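Local coordinates for regulatory protein YycH-like domain-containing protein (Eubacterium rectale, PDB 5COZ) that is of unknown function but resembles YycH-type regulatory proteins and, with a predicted lipoprotein signal, probably acts outside the cytoplasm, at residues Y145-N149 with V323-Q327; D41-I45 with D295-S299. All coordinates share one frame; numbering follows the deposited sequence. Where two conformers were deposited one is given.

From the N terminus, the chain turns out of strand 34-40 into residues 41-45, runs through strand 58-66 and helix 73-87, lays down the first four strands of the antiparallel sheet, passes the loop at 145-149 and completes that sheet. Strand 295-311 then returns to strand 43-50, and contact 2 closes a loop of 249 residues. Strand 314-330 follows directly and brings residues 323-327 to the loop, where contact 1 closes 173 residues. Because the segments alternate, the two closures cross. Contact 2 is the parallel pairing of strands 43-50 and 295-311 within the mixed sheet; contact 1 fastens that sheet to the loop 145-149. Their centres are about 12 Å apart, joined by antiparallel strands 295-311 and 314-330.

Contact 1 of 2, residues Y145-N149 with V323-Q327; sequences YSPFN and VYYYQ
Tyr145 and Tyr324 keep their CA atoms 9.5 Å apart, and Phe148 and Tyr326 8.4 Å, so the loop 145-149 meets strand 323-327 through side chains and not by strand pairing. The strand belongs to a mixed beta sheet, and the loop, with a cis peptide before Pro147, packs against it and against the neighbouring strand 338-348. Tyr145 and Tyr324 form an edge-to-face (T-shaped) pair, centroids 5.2 Å apart and planes at 69°. The edge atom CD2 of Tyr324 stands over the rim of the Tyr145 face, 3.7 Å from Tyr145 CZ. With CG of Tyr145 anti to the backbone N (chi1 176°), the ring reaches out to the strand, and its OH lies 3.5 Å from Tyr324 CB while hydrogen-bonding to Leu343 O on strand 338-348. Tyr324 OH is hydrogen-bonded to Glu304 OE2. Further along, Tyr326 and Asn149 cross at about a right angle, and Asn149 CB sits at the edge of the phenol ring, 4.0 Å from Tyr326 CE1. Asn149 OD1 is hydrogen-bonded to Lys151 NZ, while Lys340 makes a cation-pi contact with Tyr326. Asn149 ND2 donates to Tyr326 OH at 3.0 Å and 162°, the hydroxyl lying close to the amide plane.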
ATOM      1  N   TYR A 145      -7.574  -0.546   0.991  1.00  8.59           N
ATOM      2  CA  TYR A 145      -8.088  -1.229  -0.199  1.00  7.14           C
ATOM      3  C   TYR A 145      -9.502  -1.775   0.088  1.00 11.19           C
ATOM      4  O   TYR A 145     -10.403  -1.637  -0.740  1.00 10.51           O
ATOM      5  CB  TYR A 145      -7.147  -2.382  -0.569  1.00  8.22           C
ATOM      6  CG  TYR A 145      -7.655  -3.200  -1.731  1.00  7.46           C
ATOM      7  CD1 TYR A 145      -7.572  -2.714  -3.038  1.00  8.57           C
ATOM      8  CD2 TYR A 145      -8.211  -4.459  -1.530  1.00  6.05           C
ATOM      9  CE1 TYR A 145      -8.066  -3.444  -4.115  1.00  7.75           C
ATOM     10  CE2 TYR A 145      -8.688  -5.213  -2.604  1.00  5.96           C
ATOM     11  CZ  TYR A 145      -8.618  -4.693  -3.891  1.00  7.86           C
ATOM     12  OH  TYR A 145      -9.112  -5.390  -4.954  1.00  8.90           O
ATOM     13  N   SER A 146      -9.683  -2.413   1.262  0.50  8.97           N
ATOM     14  CA  SER A 146     -10.986  -2.947   1.647  0.50 10.16           C
ATOM     15  C   SER A 146     -11.866  -1.873   2.245  0.50 14.48           C
ATOM     16  O   SER A 146     -11.387  -1.054   3.040  0.50 14.37           O
ATOM     17  CB  SER A 146     -10.828  -4.049   2.689  0.50 12.96           C
ATOM     18  OG  SER A 146     -10.106  -5.150   2.181  0.50 12.60           O
ATOM     19  N   PRO A 147     -13.175  -1.915   1.994  1.00 11.81           N
ATOM     20  CA  PRO A 147     -13.938  -2.849   1.136  1.00 10.52           C
ATOM     21  C   PRO A 147     -14.239  -2.362  -0.283  1.00 10.80           C
ATOM     22  O   PRO A 147     -14.762  -3.143  -1.073  1.00 10.04           O
ATOM     23  CB  PRO A 147     -15.260  -2.981   1.910  1.00 13.19           C
ATOM     24  CG  PRO A 147     -15.472  -1.588   2.508  1.00 17.90           C
ATOM     25  CD  PRO A 147     -14.087  -0.961   2.672  1.00 14.47           C
ATOM     26  N   PHE A 148     -13.921  -1.103  -0.612  1.00 10.95           N
ATOM     27  CA  PHE A 148     -14.323  -0.550  -1.908  1.00 11.01           C
ATOM     28  C   PHE A 148     -13.186   0.007  -2.755  1.00 13.48           C
ATOM     29  O   PHE A 148     -13.410   0.351  -3.923  1.00 14.18           O
ATOM     30  CB  PHE A 148     -15.332   0.599  -1.685  1.00 14.07           C
ATOM     31  CG  PHE A 148     -16.512   0.259  -0.804  1.00 17.44           C
ATOM     32  CD1 PHE A 148     -17.345  -0.813  -1.109  1.00 20.37           C
ATOM     33  CD2 PHE A 148     -16.813   1.032   0.313  1.00 22.47           C
ATOM     34  CE1 PHE A 148     -18.444  -1.126  -0.290  1.00 23.02           C
ATOM     35  CE2 PHE A 148     -17.924   0.737   1.114  1.00 26.26           C
ATOM     36  CZ  PHE A 148     -18.725  -0.348   0.814  1.00 24.13           C
ATOM     37  N   ASN A 149     -11.979   0.099  -2.188  1.00  9.54           N
ATOM     38  CA  ASN A 149     -10.821   0.705  -2.867  1.00  9.55           C
ATOM     39  C   ASN A 149     -11.152   2.155  -3.263  1.00 14.40           C
ATOM     40  O   ASN A 149     -10.887   2.575  -4.399  1.00 12.36           O
ATOM     41  CB  ASN A 149     -10.339  -0.114  -4.069  1.00  9.80           C
ATOM     42  CG  ASN A 149      -8.932   0.264  -4.451  1.00 10.57           C
ATOM     43  OD1 ASN A 149      -8.165   0.747  -3.591  1.00 11.05           O
ATOM     44  ND2 ASN A 149      -8.547   0.017  -5.715  1.00 13.44           N
ATOM     45  N   VAL A 323      -3.721 -11.192  -6.818  1.00  5.49           N
ATOM     46  CA  VAL A 323      -4.664 -10.737  -7.829  1.00  5.63           C
ATOM     47  C   VAL A 323      -5.726  -9.921  -7.121  1.00  7.27           C
ATOM     48  O   VAL A 323      -6.444 -10.427  -6.269  1.00  7.62           O
ATOM     49  CB  VAL A 323      -5.304 -11.896  -8.639  1.00  7.59           C
ATOM     50  CG1 VAL A 323      -6.280 -11.357  -9.697  1.00  9.27           C
ATOM     51  CG2 VAL A 323      -4.219 -12.740  -9.297  1.00  7.83           C
ATOM     52  N   TYR A 324      -5.825  -8.637  -7.494  1.00  6.07           N
ATOM     53  CA  TYR A 324      -6.828  -7.738  -6.944  1.00  5.37           C
ATOM     54  C   TYR A 324      -7.943  -7.652  -7.953  1.00  7.51           C
ATOM     55  O   TYR A 324      -7.665  -7.503  -9.158  1.00  7.49           O
ATOM     56  CB  TYR A 324      -6.224  -6.344  -6.692  1.00  5.76           C
ATOM     57  CG  TYR A 324      -5.051  -6.365  -5.735  1.00  5.40           C
ATOM     58  CD1 TYR A 324      -3.743  -6.488  -6.207  1.00  5.46           C
ATOM     59  CD2 TYR A 324      -5.233  -6.137  -4.372  1.00  6.33           C
ATOM     60  CE1 TYR A 324      -2.647  -6.429  -5.339  1.00  6.83           C
ATOM     61  CE2 TYR A 324      -4.146  -6.088  -3.496  1.00  6.09           C
ATOM     62  CZ  TYR A 324      -2.858  -6.194  -3.989  1.00  6.90           C
ATOM     63  OH  TYR A 324      -1.784  -6.170  -3.132  1.00  7.97           O
ATOM     64  N   TYR A 325      -9.204  -7.786  -7.480  1.00  5.59           N
ATOM     65  CA  TYR A 325     -10.320  -7.725  -8.399  1.00  5.27           C
ATOM     66  C   TYR A 325     -11.524  -7.117  -7.732  1.00  7.52           C
ATOM     67  O   TYR A 325     -11.596  -7.070  -6.513  1.00  8.71           O
ATOM     68  CB  TYR A 325     -10.639  -9.145  -8.951  1.00  7.08           C
ATOM     69  CG  TYR A 325     -11.204 -10.101  -7.916  1.00  6.80           C
ATOM     70  CD1 TYR A 325     -10.366 -10.860  -7.104  1.00  7.49           C
ATOM     71  CD2 TYR A 325     -12.582 -10.292  -7.793  1.00  7.75           C
ATOM     72  CE1 TYR A 325     -10.887 -11.764  -6.172  1.00  6.47           C
ATOM     73  CE2 TYR A 325     -13.111 -11.181  -6.862  1.00  8.23           C
ATOM     74  CZ  TYR A 325     -12.260 -11.906  -6.046  1.00  8.76           C
ATOM     75  OH  TYR A 325     -12.801 -12.806  -5.137  1.00 12.53           O
ATOM     76  N   TYR A 326     -12.503  -6.710  -8.543  1.00  6.11           N
ATOM     77  CA  TYR A 326     -13.774  -6.208  -8.047  1.00  5.70           C
ATOM     78  C   TYR A 326     -14.878  -7.194  -8.344  1.00  8.29           C
ATOM     79  O   TYR A 326     -14.849  -7.836  -9.390  1.00  8.00           O
ATOM     80  CB  TYR A 326     -14.153  -4.884  -8.754  1.00  6.71           C
ATOM     81  CG  TYR A 326     -13.202  -3.758  -8.498  1.00  7.54           C
ATOM     82  CD1 TYR A 326     -13.167  -3.118  -7.259  1.00  8.60           C
ATOM     83  CD2 TYR A 326     -12.377  -3.274  -9.514  1.00  7.79           C
ATOM     84  CE1 TYR A 326     -12.307  -2.051  -7.024  1.00  7.74           C
ATOM     85  CE2 TYR A 326     -11.498  -2.208  -9.286  1.00  8.97           C
ATOM     86  CZ  TYR A 326     -11.480  -1.593  -8.041  1.00 11.51           C
ATOM     87  OH  TYR A 326     -10.615  -0.545  -7.784  1.00 11.36           O
ATOM     88  N   GLN A 327     -15.851  -7.303  -7.445  1.00  7.33           N
ATOM     89  CA  GLN A 327     -17.048  -8.069  -7.738  1.00  7.49           C
ATOM     90  C   GLN A 327     -18.250  -7.199  -7.438  1.00 10.32           C
ATOM     91  O   GLN A 327     -18.338  -6.596  -6.373  1.00  9.67           O
ATOM     92  CB  GLN A 327     -17.121  -9.397  -6.982  1.00  9.47           C
ATOM     93  CG  GLN A 327     -18.340 -10.223  -7.403  1.00  9.30           C
ATOM     94  CD  GLN A 327     -18.289 -11.636  -6.870  1.00 12.94           C
ATOM     95  OE1 GLN A 327     -17.935 -11.867  -5.710  1.00 12.96           O
ATOM     96  NE2 GLN A 327     -18.606 -12.593  -7.726  1.00 12.92           N
TER

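Contact 2 of 2, residues D41-I45 with D295-S299; sequences DKLNI and DIEVS
The amide of Asn44 and the carboxylate of Glu297 stand nearly upright to each other, planes 85° apart: Glu297 OE1 lies near the amide plane, whereas Asn44 ND2 meets OE1 from above the carboxylate. That bond is 3.2 Å long and bent to 136°. Bridge partners in the parallel pair, Asn44 and Glu297 rise from the same face of the sheet; with both CG atoms anti to the backbone N they extend side by side. With Glu297 replaced by an alanine, Asn44 ND2 would lose this acceptor and the amide would probably be freer to turn. The backbones of strands 43-45 and 295-299 run parallel within the mixed sheet that also holds strands 34-40 and 314-330. Lys42 O accepts from Ile296 N, Asn44 N gives to Ile296 O and Val298 N to Asn44 O, each at 2.9 Å. On the other face Leu43 CD1 presses tightly on Ile296 CG2 at 3.4 Å, and Ile45 CG1 lies alongside Val298 CB; helix 276-288 packs on all four. At the start of the pair Lys42 CG passes 3.6 Å from Asp295 OD1, with Lys42 NZ 5.2 Å from that oxygen, too far for a salt bridge; a water donates to Asp295 OD2.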
ATOM      1  N   ASP A  41     -19.141 -12.676 -20.619  1.00  9.99           N
ATOM      2  CA  ASP A  41     -19.991 -11.502 -20.366  0.60  9.53           C
ATOM      3  C   ASP A  41     -20.142 -11.146 -18.870  1.00 13.29           C
ATOM      4  O   ASP A  41     -20.800 -10.152 -18.561  1.00 12.63           O
ATOM      5  CB  ASP A  41     -21.365 -11.654 -21.038  0.60 10.61           C
ATOM      6  CG  ASP A  41     -22.180 -12.851 -20.604  0.60 15.28           C
ATOM      7  OD1 ASP A  41     -21.829 -13.471 -19.578  0.60 14.18           O
ATOM      8  OD2 ASP A  41     -23.168 -13.171 -21.291  0.60 16.45           O
ATOM      9  N   LYS A  42     -19.514 -11.905 -17.961  1.00  9.29           N
ATOM     10  CA  LYS A  42     -19.584 -11.580 -16.530  1.00  8.79           C
ATOM     11  C   LYS A  42     -18.185 -11.464 -15.918  1.00 10.90           C
ATOM     12  O   LYS A  42     -18.084 -11.265 -14.714  1.00 12.04           O
ATOM     13  CB  LYS A  42     -20.400 -12.655 -15.783  1.00 11.21           C
ATOM     14  CG  LYS A  42     -21.878 -12.692 -16.201  1.00 13.82           C
ATOM     15  CD  LYS A  42     -22.615 -13.638 -15.291  1.00 19.44           C
ATOM     16  CE  LYS A  42     -24.032 -13.953 -15.681  1.00 26.68           C
ATOM     17  NZ  LYS A  42     -24.843 -14.387 -14.513  1.00 48.52           N
ATOM     18  N   LEU A  43     -17.121 -11.530 -16.740  1.00  9.00           N
ATOM     19  CA  LEU A  43     -15.749 -11.504 -16.258  1.00  9.05           C
ATOM     20  C   LEU A  43     -14.856 -10.777 -17.228  1.00  9.92           C
ATOM     21  O   LEU A  43     -14.609 -11.223 -18.355  1.00  9.82           O
ATOM     22  CB  LEU A  43     -15.287 -12.964 -16.033  1.00  9.70           C
ATOM     23  CG  LEU A  43     -13.843 -13.222 -15.509  1.00 13.68           C
ATOM     24  CD1 LEU A  43     -13.519 -12.468 -14.274  1.00 15.29           C
ATOM     25  CD2 LEU A  43     -13.635 -14.713 -15.241  1.00 13.63           C
ATOM     26  N   ASN A  44     -14.344  -9.652 -16.744  1.00  9.02           N
ATOM     27  CA  ASN A  44     -13.496  -8.764 -17.493  0.50  9.37           C
ATOM     28  C   ASN A  44     -12.123  -8.613 -16.825  1.00 11.43           C
ATOM     29  O   ASN A  44     -12.014  -8.745 -15.597  1.00  9.30           O
ATOM     30  CB  ASN A  44     -14.213  -7.426 -17.538  0.50 11.42           C
ATOM     31  CG  ASN A  44     -13.517  -6.367 -18.307  0.50 19.48           C
ATOM     32  OD1 ASN A  44     -12.897  -6.620 -19.343  0.50 18.03           O
ATOM     33  ND2 ASN A  44     -13.618  -5.161 -17.807  0.50 14.15           N
ATOM     34  N   ILE A  45     -11.115  -8.304 -17.609  1.00  9.52           N
ATOM     35  CA  ILE A  45      -9.778  -8.017 -17.092  1.00  8.50           C
ATOM     36  C   ILE A  45      -9.405  -6.617 -17.557  1.00 11.42           C
ATOM     37  O   ILE A  45      -9.405  -6.359 -18.756  1.00 12.12           O
ATOM     38  CB  ILE A  45      -8.743  -9.066 -17.571  1.00 10.49           C
ATOM     39  CG1 ILE A  45      -9.148 -10.493 -17.087  1.00 11.76           C
ATOM     40  CG2 ILE A  45      -7.332  -8.670 -17.074  1.00 12.53           C
ATOM     41  CD1 ILE A  45      -8.290 -11.574 -17.651  1.00 16.82           C
ATOM     42  N   ASP A 295     -20.844  -9.950 -11.199  1.00  9.16           N
ATOM     43  CA  ASP A 295     -19.871  -9.700 -12.267  1.00  8.77           C
ATOM     44  C   ASP A 295     -18.520  -9.335 -11.691  1.00 11.31           C
ATOM     45  O   ASP A 295     -18.462  -8.702 -10.637  1.00  9.49           O
ATOM     46  CB  ASP A 295     -20.367  -8.559 -13.137  1.00  9.69           C
ATOM     47  CG  ASP A 295     -21.709  -8.812 -13.799  1.00 13.37           C
ATOM     48  OD1 ASP A 295     -22.162  -9.994 -13.829  1.00 15.42           O
ATOM     49  OD2 ASP A 295     -22.304  -7.841 -14.303  1.00 13.65           O
ATOM     50  N   ILE A 296     -17.444  -9.713 -12.385  1.00  8.20           N
ATOM     51  CA  ILE A 296     -16.098  -9.509 -11.876  1.00  7.74           C
ATOM     52  C   ILE A 296     -15.229  -8.737 -12.848  1.00 10.02           C
ATOM     53  O   ILE A 296     -15.327  -8.945 -14.056  1.00  9.13           O
ATOM     54  CB  ILE A 296     -15.462 -10.897 -11.529  1.00 10.62           C
ATOM     55  CG1 ILE A 296     -16.138 -11.487 -10.272  1.00 11.99           C
ATOM     56  CG2 ILE A 296     -13.917 -10.785 -11.313  1.00 11.83           C
ATOM     57  CD1 ILE A 296     -15.877 -13.012 -10.026  1.00 16.94           C
ATOM     58  N   GLU A 297     -14.328  -7.892 -12.306  1.00  7.51           N
ATOM     59  CA  GLU A 297     -13.318  -7.191 -13.081  1.00  7.66           C
ATOM     60  C   GLU A 297     -11.990  -7.325 -12.352  1.00  8.28           C
ATOM     61  O   GLU A 297     -11.863  -6.846 -11.222  1.00  8.28           O
ATOM     62  CB  GLU A 297     -13.685  -5.722 -13.285  1.00  8.97           C
ATOM     63  CG  GLU A 297     -12.642  -4.997 -14.122  1.00 11.74           C
ATOM     64  CD  GLU A 297     -13.067  -3.586 -14.448  1.00 20.03           C
ATOM     65  OE1 GLU A 297     -14.080  -3.434 -15.165  1.00 21.95           O
ATOM     66  OE2 GLU A 297     -12.468  -2.643 -13.884  1.00 19.60           O
ATOM     67  N   VAL A 298     -10.996  -7.945 -12.998  1.00  7.35           N
ATOM     68  CA  VAL A 298      -9.641  -8.085 -12.435  1.00  6.91           C
ATOM     69  C   VAL A 298      -8.917  -6.758 -12.660  1.00 10.85           C
ATOM     70  O   VAL A 298      -8.895  -6.268 -13.793  1.00  9.84           O
ATOM     71  CB  VAL A 298      -8.889  -9.274 -13.090  1.00  9.72           C
ATOM     72  CG1 VAL A 298      -7.414  -9.310 -12.630  1.00  9.15           C
ATOM     73  CG2 VAL A 298      -9.587 -10.592 -12.755  1.00 10.33           C
ATOM     74  N   SER A 299      -8.337  -6.169 -11.591  1.00  7.86           N
ATOM     75  CA  SER A 299      -7.741  -4.840 -11.678  1.00  6.67           C
ATOM     76  C   SER A 299      -6.213  -4.799 -11.533  1.00  7.85           C
ATOM     77  O   SER A 299      -5.601  -3.808 -11.941  1.00  7.80           O
ATOM     78  CB  SER A 299      -8.365  -3.938 -10.614  1.00 10.22           C
ATOM     79  OG  SER A 299      -7.891  -4.279  -9.316  1.00 13.30           O
TER
HETATM   80  O   HOH W   1     -22.959  -8.226 -16.917  1.00 15.93           O